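Local coordinates for glycoside hydrolase family 81 (PDB 6FOP), which probably hydrolyses beta-1,3-glucans such as laminarin as part of the cellulosome of Clostridium thermocellum, at residues Phe342-Leu353 / Phe368-Trp379. Sequence-based numbering, arbitrary orientation.
Sequences FGKHLGKLSCAL and FISFMKSSLEDW. With CA (calcium ion), chain C; CA (calcium ion), chain D.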
ATOM      1  N   PHE A 342      21.428   2.283   4.404  1.00 13.53           N
ATOM      2  CA  PHE A 342      21.751   1.579   5.639  1.00 14.35           C
ATOM      3  C   PHE A 342      20.759   0.443   5.810  1.00 13.34           C
ATOM      4  O   PHE A 342      21.126  -0.681   6.158  1.00 14.26           O
ATOM      5  CB  PHE A 342      21.746   2.508   6.846  1.00 15.67           C
ATOM      6  CG  PHE A 342      22.636   2.012   7.957  1.00 17.32           C
ATOM      7  CD1 PHE A 342      22.235   0.986   8.749  1.00 18.63           C
ATOM      8  CD2 PHE A 342      23.907   2.543   8.145  1.00 20.16           C
ATOM      9  CE1 PHE A 342      23.078   0.462   9.721  1.00 19.22           C
ATOM     10  CE2 PHE A 342      24.759   2.043   9.130  1.00 21.37           C
ATOM     11  CZ  PHE A 342      24.335   0.994   9.906  1.00 20.13           C
ATOM     12  N   GLY A 343      19.480   0.736   5.550  1.00 13.65           N
ATOM     13  CA  GLY A 343      18.478  -0.312   5.571  1.00 13.73           C
ATOM     14  C   GLY A 343      18.789  -1.473   4.650  1.00 13.39           C
ATOM     15  O   GLY A 343      18.696  -2.657   5.042  1.00 13.58           O
ATOM     16  N   LYS A 344      19.094  -1.169   3.395  1.00 13.31           N
ATOM     17  CA  LYS A 344      19.429  -2.239   2.447  1.00 13.45           C
ATOM     18  C   LYS A 344      20.519  -3.163   3.010  1.00 13.26           C
ATOM     19  O   LYS A 344      20.434  -4.375   2.874  1.00 13.47           O
ATOM     20  CB  LYS A 344      19.873  -1.707   1.075  1.00 15.93           C
ATOM     21  CG  LYS A 344      18.716  -1.216   0.195  1.00 18.74           C
ATOM     22  CD  LYS A 344      19.133  -0.785  -1.183  1.00 20.22           C
ATOM     23  CE  LYS A 344      19.612  -1.883  -2.108  1.00 17.39           C
ATOM     24  NZ  LYS A 344      18.565  -2.744  -2.732  1.00 16.13           N
ATOM     25  N   HIS A 345      21.526  -2.562   3.651  1.00 12.48           N
ATOM     26  CA  HIS A 345      22.594  -3.344   4.251  1.00 12.81           C
ATOM     27  C   HIS A 345      22.069  -4.214   5.399  1.00 13.26           C
ATOM     28  O   HIS A 345      22.415  -5.389   5.510  1.00 13.38           O
ATOM     29  CB  HIS A 345      23.707  -2.413   4.711  1.00 14.23           C
ATOM     30  CG  HIS A 345      24.868  -3.124   5.314  1.00 14.74           C
ATOM     31  ND1 HIS A 345      25.812  -3.761   4.551  1.00 15.71           N
ATOM     32  CD2 HIS A 345      25.229  -3.318   6.603  1.00 16.04           C
ATOM     33  CE1 HIS A 345      26.703  -4.321   5.341  1.00 16.76           C
ATOM     34  NE2 HIS A 345      26.376  -4.069   6.590  1.00 16.81           N
ATOM     35  N   LEU A 346      21.246  -3.629   6.270  1.00 13.30           N
ATOM     36  CA  LEU A 346      20.652  -4.390   7.377  1.00 12.78           C
ATOM     37  C   LEU A 346      19.801  -5.560   6.867  1.00 12.78           C
ATOM     38  O   LEU A 346      19.808  -6.644   7.452  1.00 14.29           O
ATOM     39  CB  LEU A 346      19.795  -3.509   8.262  1.00 13.82           C
ATOM     40  CG  LEU A 346      20.571  -2.558   9.163  1.00 14.89           C
ATOM     41  CD1 LEU A 346      19.587  -1.600   9.854  1.00 16.98           C
ATOM     42  CD2 LEU A 346      21.404  -3.302  10.210  1.00 17.00           C
ATOM     43  N   GLY A 347      19.108  -5.363   5.738  1.00 12.47           N
ATOM     44  CA  GLY A 347      18.336  -6.450   5.148  1.00 12.55           C
ATOM     45  C   GLY A 347      19.241  -7.592   4.656  1.00 12.38           C
ATOM     46  O   GLY A 347      18.935  -8.769   4.834  1.00 12.94           O
ATOM     47  N   LYS A 348      20.353  -7.218   4.021  1.00 12.78           N
ATOM     48  CA  LYS A 348      21.349  -8.182   3.552  1.00 12.40           C
ATOM     49  C   LYS A 348      21.840  -9.043   4.736  1.00 12.66           C
ATOM     50  O   LYS A 348      21.899 -10.277   4.626  1.00 13.53           O
ATOM     51  CB  LYS A 348      22.495  -7.436   2.882  1.00 13.14           C
ATOM     52  CG  LYS A 348      23.544  -8.351   2.322  1.00 14.11           C
ATOM     53  CD  LYS A 348      24.513  -7.674   1.389  1.00 18.00           C
ATOM     54  CE  LYS A 348      25.157  -6.434   1.846  1.00 21.64           C
ATOM     55  NZ  LYS A 348      25.952  -5.915   0.666  1.00 21.91           N
ATOM     56  N   LEU A 349      22.181  -8.391   5.848  1.00 12.64           N
ATOM     57  CA  LEU A 349      22.622  -9.159   7.031  1.00 12.92           C
ATOM     58  C   LEU A 349      21.501 -10.050   7.600  1.00 13.10           C
ATOM     59  O   LEU A 349      21.731 -11.189   8.015  1.00 14.42           O
ATOM     60  CB  LEU A 349      23.181  -8.267   8.105  1.00 14.27           C
ATOM     61  CG  LEU A 349      24.386  -7.406   7.697  1.00 16.86           C
ATOM     62  CD1 LEU A 349      24.999  -6.754   8.911  1.00 16.72           C
ATOM     63  CD2 LEU A 349      25.446  -8.093   6.899  1.00 18.85           C
ATOM     64  N   SER A 350      20.285  -9.502   7.621  1.00 13.08           N
ATOM     65  CA  SER A 350      19.119 -10.223   8.124  1.00 13.34           C
ATOM     66  C   SER A 350      18.829 -11.509   7.378  1.00 13.36           C
ATOM     67  O   SER A 350      18.362 -12.494   7.979  1.00 14.77           O
ATOM     68  CB  SER A 350      17.879  -9.329   8.060  1.00 13.27           C
ATOM     69  OG  SER A 350      18.004  -8.173   8.858  1.00 15.13           O
ATOM     70  N   CYS A 351      19.077 -11.481   6.064  1.00 13.18           N
ATOM     71  CA  CYS A 351      18.871 -12.638   5.220  1.00 13.31           C
ATOM     72  C   CYS A 351      20.042 -13.645   5.259  1.00 13.76           C
ATOM     73  O   CYS A 351      19.831 -14.836   5.046  1.00 15.91           O
ATOM     74  CB  CYS A 351      18.553 -12.199   3.788  1.00 13.38           C
ATOM     75  SG  CYS A 351      16.970 -11.371   3.601  1.00 15.10           S
ATOM     76  N   ALA A 352      21.245 -13.174   5.570  1.00 12.75           N
ATOM     77  CA  ALA A 352      22.413 -14.079   5.636  1.00 13.71           C
ATOM     78  C   ALA A 352      22.587 -14.725   7.000  1.00 12.99           C
ATOM     79  O   ALA A 352      23.158 -15.814   7.109  1.00 14.33           O
ATOM     80  CB  ALA A 352      23.658 -13.322   5.274  1.00 14.57           C
ATOM     81  N   LEU A 353      22.132 -14.049   8.054  1.00 13.27           N
ATOM     82  CA  LEU A 353      22.326 -14.514   9.427  1.00 13.58           C
ATOM     83  C   LEU A 353      21.907 -15.975   9.647  1.00 13.22           C
ATOM     84  O   LEU A 353      22.710 -16.778  10.157  1.00 14.30           O
ATOM     85  CB  LEU A 353      21.611 -13.559  10.387  1.00 14.02           C
ATOM     86  CG  LEU A 353      21.573 -13.953  11.853  1.00 14.28           C
ATOM     87  CD1 LEU A 353      22.976 -14.178  12.434  1.00 15.31           C
ATOM     88  CD2 LEU A 353      20.805 -12.922  12.660  1.00 14.79           C
ATOM     89  N   PHE A 368      27.609 -10.682  12.062  1.00 12.82           N
ATOM     90  CA  PHE A 368      26.342 -10.172  11.543  1.00 13.00           C
ATOM     91  C   PHE A 368      25.482  -9.625  12.679  1.00 14.13           C
ATOM     92  O   PHE A 368      25.016  -8.488  12.608  1.00 14.81           O
ATOM     93  CB  PHE A 368      25.574 -11.276  10.793  1.00 13.30           C
ATOM     94  CG  PHE A 368      26.251 -11.801   9.540  1.00 13.73           C
ATOM     95  CD1 PHE A 368      27.079 -11.014   8.777  1.00 14.97           C
ATOM     96  CD2 PHE A 368      26.008 -13.101   9.109  1.00 13.37           C
ATOM     97  CE1 PHE A 368      27.672 -11.505   7.630  1.00 16.53           C
ATOM     98  CE2 PHE A 368      26.596 -13.576   7.949  1.00 15.01           C
ATOM     99  CZ  PHE A 368      27.440 -12.781   7.237  1.00 15.27           C
ATOM    100  N   ILE A 369      25.248 -10.432  13.715  1.00 13.80           N
ATOM    101  CA  ILE A 369      24.413 -10.030  14.881  0.53 14.27           C
ATOM    102  C   ILE A 369      24.979  -8.815  15.560  1.00 14.27           C
ATOM    103  O   ILE A 369      24.251  -7.901  15.950  1.00 15.85           O
ATOM    104  CB  ILE A 369      24.244 -11.150  15.939  0.53 15.11           C
ATOM    105  CG1 ILE A 369      23.369 -12.245  15.358  0.53 16.13           C
ATOM    106  CG2 ILE A 369      23.600 -10.620  17.227  0.53 15.46           C
ATOM    107  CD1 ILE A 369      23.173 -13.465  16.230  0.53 17.13           C
ATOM    108  N   SER A 370      26.302  -8.788  15.752  1.00 14.62           N
ATOM    109  CA  SER A 370      26.955  -7.661  16.422  0.58 16.55           C
ATOM    110  C   SER A 370      26.697  -6.357  15.681  1.00 15.64           C
ATOM    111  O   SER A 370      26.386  -5.330  16.284  1.00 16.40           O
ATOM    112  CB  SER A 370      28.465  -7.886  16.536  0.58 17.25           C
ATOM    113  OG  SER A 370      29.118  -6.764  17.103  0.58 18.51           O
ATOM    114  N   PHE A 371      26.866  -6.387  14.356  1.00 14.67           N
ATOM    115  CA  PHE A 371      26.635  -5.184  13.559  1.00 14.92           C
ATOM    116  C   PHE A 371      25.155  -4.792  13.537  1.00 14.29           C
ATOM    117  O   PHE A 371      24.833  -3.612  13.647  1.00 15.04           O
ATOM    118  CB  PHE A 371      27.199  -5.282  12.129  1.00 16.04           C
ATOM    119  CG  PHE A 371      27.219  -3.946  11.430  1.00 17.35           C
ATOM    120  CD1 PHE A 371      28.214  -3.036  11.725  1.00 19.82           C
ATOM    121  CD2 PHE A 371      26.202  -3.561  10.572  1.00 18.39           C
ATOM    122  CE1 PHE A 371      28.258  -1.791  11.134  1.00 20.92           C
ATOM    123  CE2 PHE A 371      26.253  -2.312   9.957  1.00 19.68           C
ATOM    124  CZ  PHE A 371      27.268  -1.433  10.240  1.00 20.16           C
ATOM    125  N   MET A 372      24.276  -5.785  13.431  1.00 12.99           N
ATOM    126  CA  MET A 372      22.854  -5.502  13.450  1.00 13.29           C
ATOM    127  C   MET A 372      22.461  -4.824  14.765  1.00 13.22           C
ATOM    128  O   MET A 372      21.795  -3.788  14.782  1.00 14.19           O
ATOM    129  CB  MET A 372      22.043  -6.786  13.258  1.00 12.84           C
ATOM    130  CG  MET A 372      22.167  -7.340  11.852  1.00 13.20           C
ATOM    131  SD  MET A 372      21.677  -9.083  11.703  1.00 14.54           S
ATOM    132  CE  MET A 372      19.887  -8.944  11.883  1.00 15.66           C
ATOM    133  N   LYS A 373      22.883  -5.409  15.887  1.00 13.09           N
ATOM    134  CA  LYS A 373      22.556  -4.837  17.181  1.00 13.42           C
ATOM    135  C   LYS A 373      23.214  -3.484  17.371  1.00 13.55           C
ATOM    136  O   LYS A 373      22.544  -2.519  17.763  1.00 15.59           O
ATOM    137  CB  LYS A 373      22.949  -5.778  18.315  1.00 14.36           C
ATOM    138  CG  LYS A 373      22.055  -6.997  18.500  1.00 14.43           C
ATOM    139  CD  LYS A 373      22.498  -7.809  19.722  1.00 14.83           C
ATOM    140  CE  LYS A 373      21.507  -8.874  20.134  1.00 15.23           C
ATOM    141  NZ  LYS A 373      21.971  -9.569  21.372  1.00 16.09           N
ATOM    142  N   SER A 374      24.527  -3.371  17.172  1.00 14.99           N
ATOM    143  CA  SER A 374      25.202  -2.114  17.490  0.66 16.09           C
ATOM    144  C   SER A 374      24.645  -0.977  16.618  1.00 15.27           C
ATOM    145  O   SER A 374      24.462   0.151  17.092  1.00 16.30           O
ATOM    146  CB  SER A 374      26.719  -2.235  17.364  0.66 16.89           C
ATOM    147  OG  SER A 374      27.124  -2.524  16.028  0.66 17.92           O
ATOM    148  N   SER A 375      24.368  -1.274  15.352  1.00 14.79           N
ATOM    149  CA  SER A 375      23.875  -0.214  14.492  0.55 14.68           C
ATOM    150  C   SER A 375      22.434   0.173  14.838  1.00 14.47           C
ATOM    151  O   SER A 375      22.142   1.357  14.854  1.00 15.72           O
ATOM    152  CB  SER A 375      24.047  -0.544  13.019  0.55 15.34           C
ATOM    153  OG  SER A 375      23.203  -1.599  12.646  0.55 15.17           O
ATOM    154  N   LEU A 376      21.565  -0.801  15.130  1.00 13.81           N
ATOM    155  CA  LEU A 376      20.207  -0.482  15.559  1.00 14.41           C
ATOM    156  C   LEU A 376      20.218   0.300  16.870  1.00 14.97           C
ATOM    157  O   LEU A 376      19.479   1.266  17.030  1.00 16.16           O
ATOM    158  CB  LEU A 376      19.319  -1.721  15.656  1.00 15.11           C
ATOM    159  CG  LEU A 376      18.917  -2.306  14.313  1.00 15.35           C
ATOM    160  CD1 LEU A 376      18.151  -3.581  14.552  1.00 18.12           C
ATOM    161  CD2 LEU A 376      18.121  -1.322  13.445  1.00 17.15           C
ATOM    162  N   GLU A 377      21.078  -0.093  17.810  1.00 15.03           N
ATOM    163  CA  GLU A 377      21.145   0.608  19.092  1.00 15.99           C
ATOM    164  C   GLU A 377      21.599   2.064  18.862  1.00 15.30           C
ATOM    165  O   GLU A 377      21.076   2.976  19.479  1.00 18.26           O
ATOM    166  CB  GLU A 377      22.070  -0.128  20.061  1.00 16.59           C
ATOM    167  CG  GLU A 377      21.546  -1.508  20.459  1.00 18.19           C
ATOM    168  CD  GLU A 377      22.537  -2.360  21.222  1.00 19.86           C
ATOM    169  OE1 GLU A 377      23.518  -1.814  21.762  1.00 27.79           O
ATOM    170  OE2 GLU A 377      22.301  -3.586  21.305  1.00 20.57           O
ATOM    171  N   ASP A 378      22.511   2.281  17.917  1.00 16.08           N
ATOM    172  CA  ASP A 378      22.957   3.643  17.555  1.00 15.51           C
ATOM    173  C   ASP A 378      21.772   4.421  16.921  1.00 16.49           C
ATOM    174  O   ASP A 378      21.394   5.503  17.393  1.00 16.35           O
ATOM    175  CB  ASP A 378      24.202   3.587  16.635  1.00 16.28           C
ATOM    176  CG  ASP A 378      24.815   4.948  16.364  1.00 17.61           C
ATOM    177  OD1 ASP A 378      24.195   6.021  16.631  1.00 18.09           O
ATOM    178  OD2 ASP A 378      25.980   4.964  15.890  1.00 21.70           O
ATOM    179  N   TRP A 379      21.176   3.857  15.882  1.00 14.66           N
ATOM    180  CA  TRP A 379      20.049   4.537  15.242  1.00 15.54           C
ATOM    181  C   TRP A 379      18.947   4.848  16.228  1.00 15.68           C
ATOM    182  O   TRP A 379      18.289   5.882  16.089  1.00 15.52           O
ATOM    183  CB  TRP A 379      19.515   3.734  14.049  1.00 15.67           C
ATOM    184  CG  TRP A 379      20.301   3.916  12.768  1.00 15.50           C
ATOM    185  CD1 TRP A 379      21.314   3.122  12.284  1.00 15.28           C
ATOM    186  CD2 TRP A 379      20.134   4.954  11.808  1.00 15.36           C
ATOM    187  NE1 TRP A 379      21.763   3.607  11.100  1.00 16.56           N
ATOM    188  CE2 TRP A 379      21.041   4.724  10.771  1.00 15.77           C
ATOM    189  CE3 TRP A 379      19.272   6.052  11.715  1.00 15.64           C
ATOM    190  CZ2 TRP A 379      21.139   5.581   9.666  1.00 17.14           C
ATOM    191  CZ3 TRP A 379      19.367   6.882  10.640  1.00 16.85           C
ATOM    192  CH2 TRP A 379      20.271   6.641   9.616  1.00 17.04           C
TER
HETATM  193 CA    CA C 802      22.599   7.523  17.467  1.00 17.42          CA
HETATM  194 CA    CA D 803      26.357   7.413  16.609  0.66 22.47          CA
HETATM  195  O   HOH W   1      28.525   6.767  16.152  1.00 34.02           O
HETATM  196  O   HOH W   2      26.313   8.421  14.654  1.00 28.20           O
HETATM  197  O   HOH W   3      26.531   6.631  18.840  1.00 34.84           O
HETATM  198  O   HOH W   4      27.647   9.150  17.675  1.00 37.00           O
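L349 and F368 bring the two helices closest, with their CA atoms 5.9 Å apart; the segment axes approach to 9.9 Å and run roughly antiparallel, at 142°. The interface is almost wholly apolar. At one end F342 turns its ring toward segment 368-379, with CG anti to the backbone N (chi1 -154°). W379 meets its face in an edge-to-face pair, W379 NE1 over the ring centre and 3.6 Å from F342 CD1. At the rim of the F342 ring, CZ lies 3.5 Å from S375 CB. The F371 ring is nearly parallel to that of F342 but slid aside, so the two barely overlap. H345 and F371 cross at about a right angle, and the imidazole edge comes to F371: H345 CD2 lies 3.6 Å from F371 CE2. The imidazole is anchored from outside by a hydrogen bond from NE2 to A331 O.

L349 divides its branches: CD1 meets F371 CD2 and CD2 meets F368 CD1, both obliquely. M372 is bent at chi3 (72°). Its sulfur touches L349 CB and L353 CD2, and its CE lies 3.6 Å from S350 OG. L353 CD1 lies beside I369 CG1 in the conformer given. S350 OG donates to L346 O, and in the conformer given S375 OG donates to F371 O.

Helix 416-433 touches L376 and L353, while helix 317-329 packs on A352 and F368. At the C-terminal end of helix 362-379, D378 binds two calcium ions, and its OD1 bridges them. E386 is a ligand of both ions; T381 and K389 bind one, and waters fill out the shell of the other. Helices 339-359 and 362-379 form an alpha-alpha hairpin with an aromatic cluster at one end, consistent with the (alpha/alpha)6 barrel of the family 81 C-terminal domain.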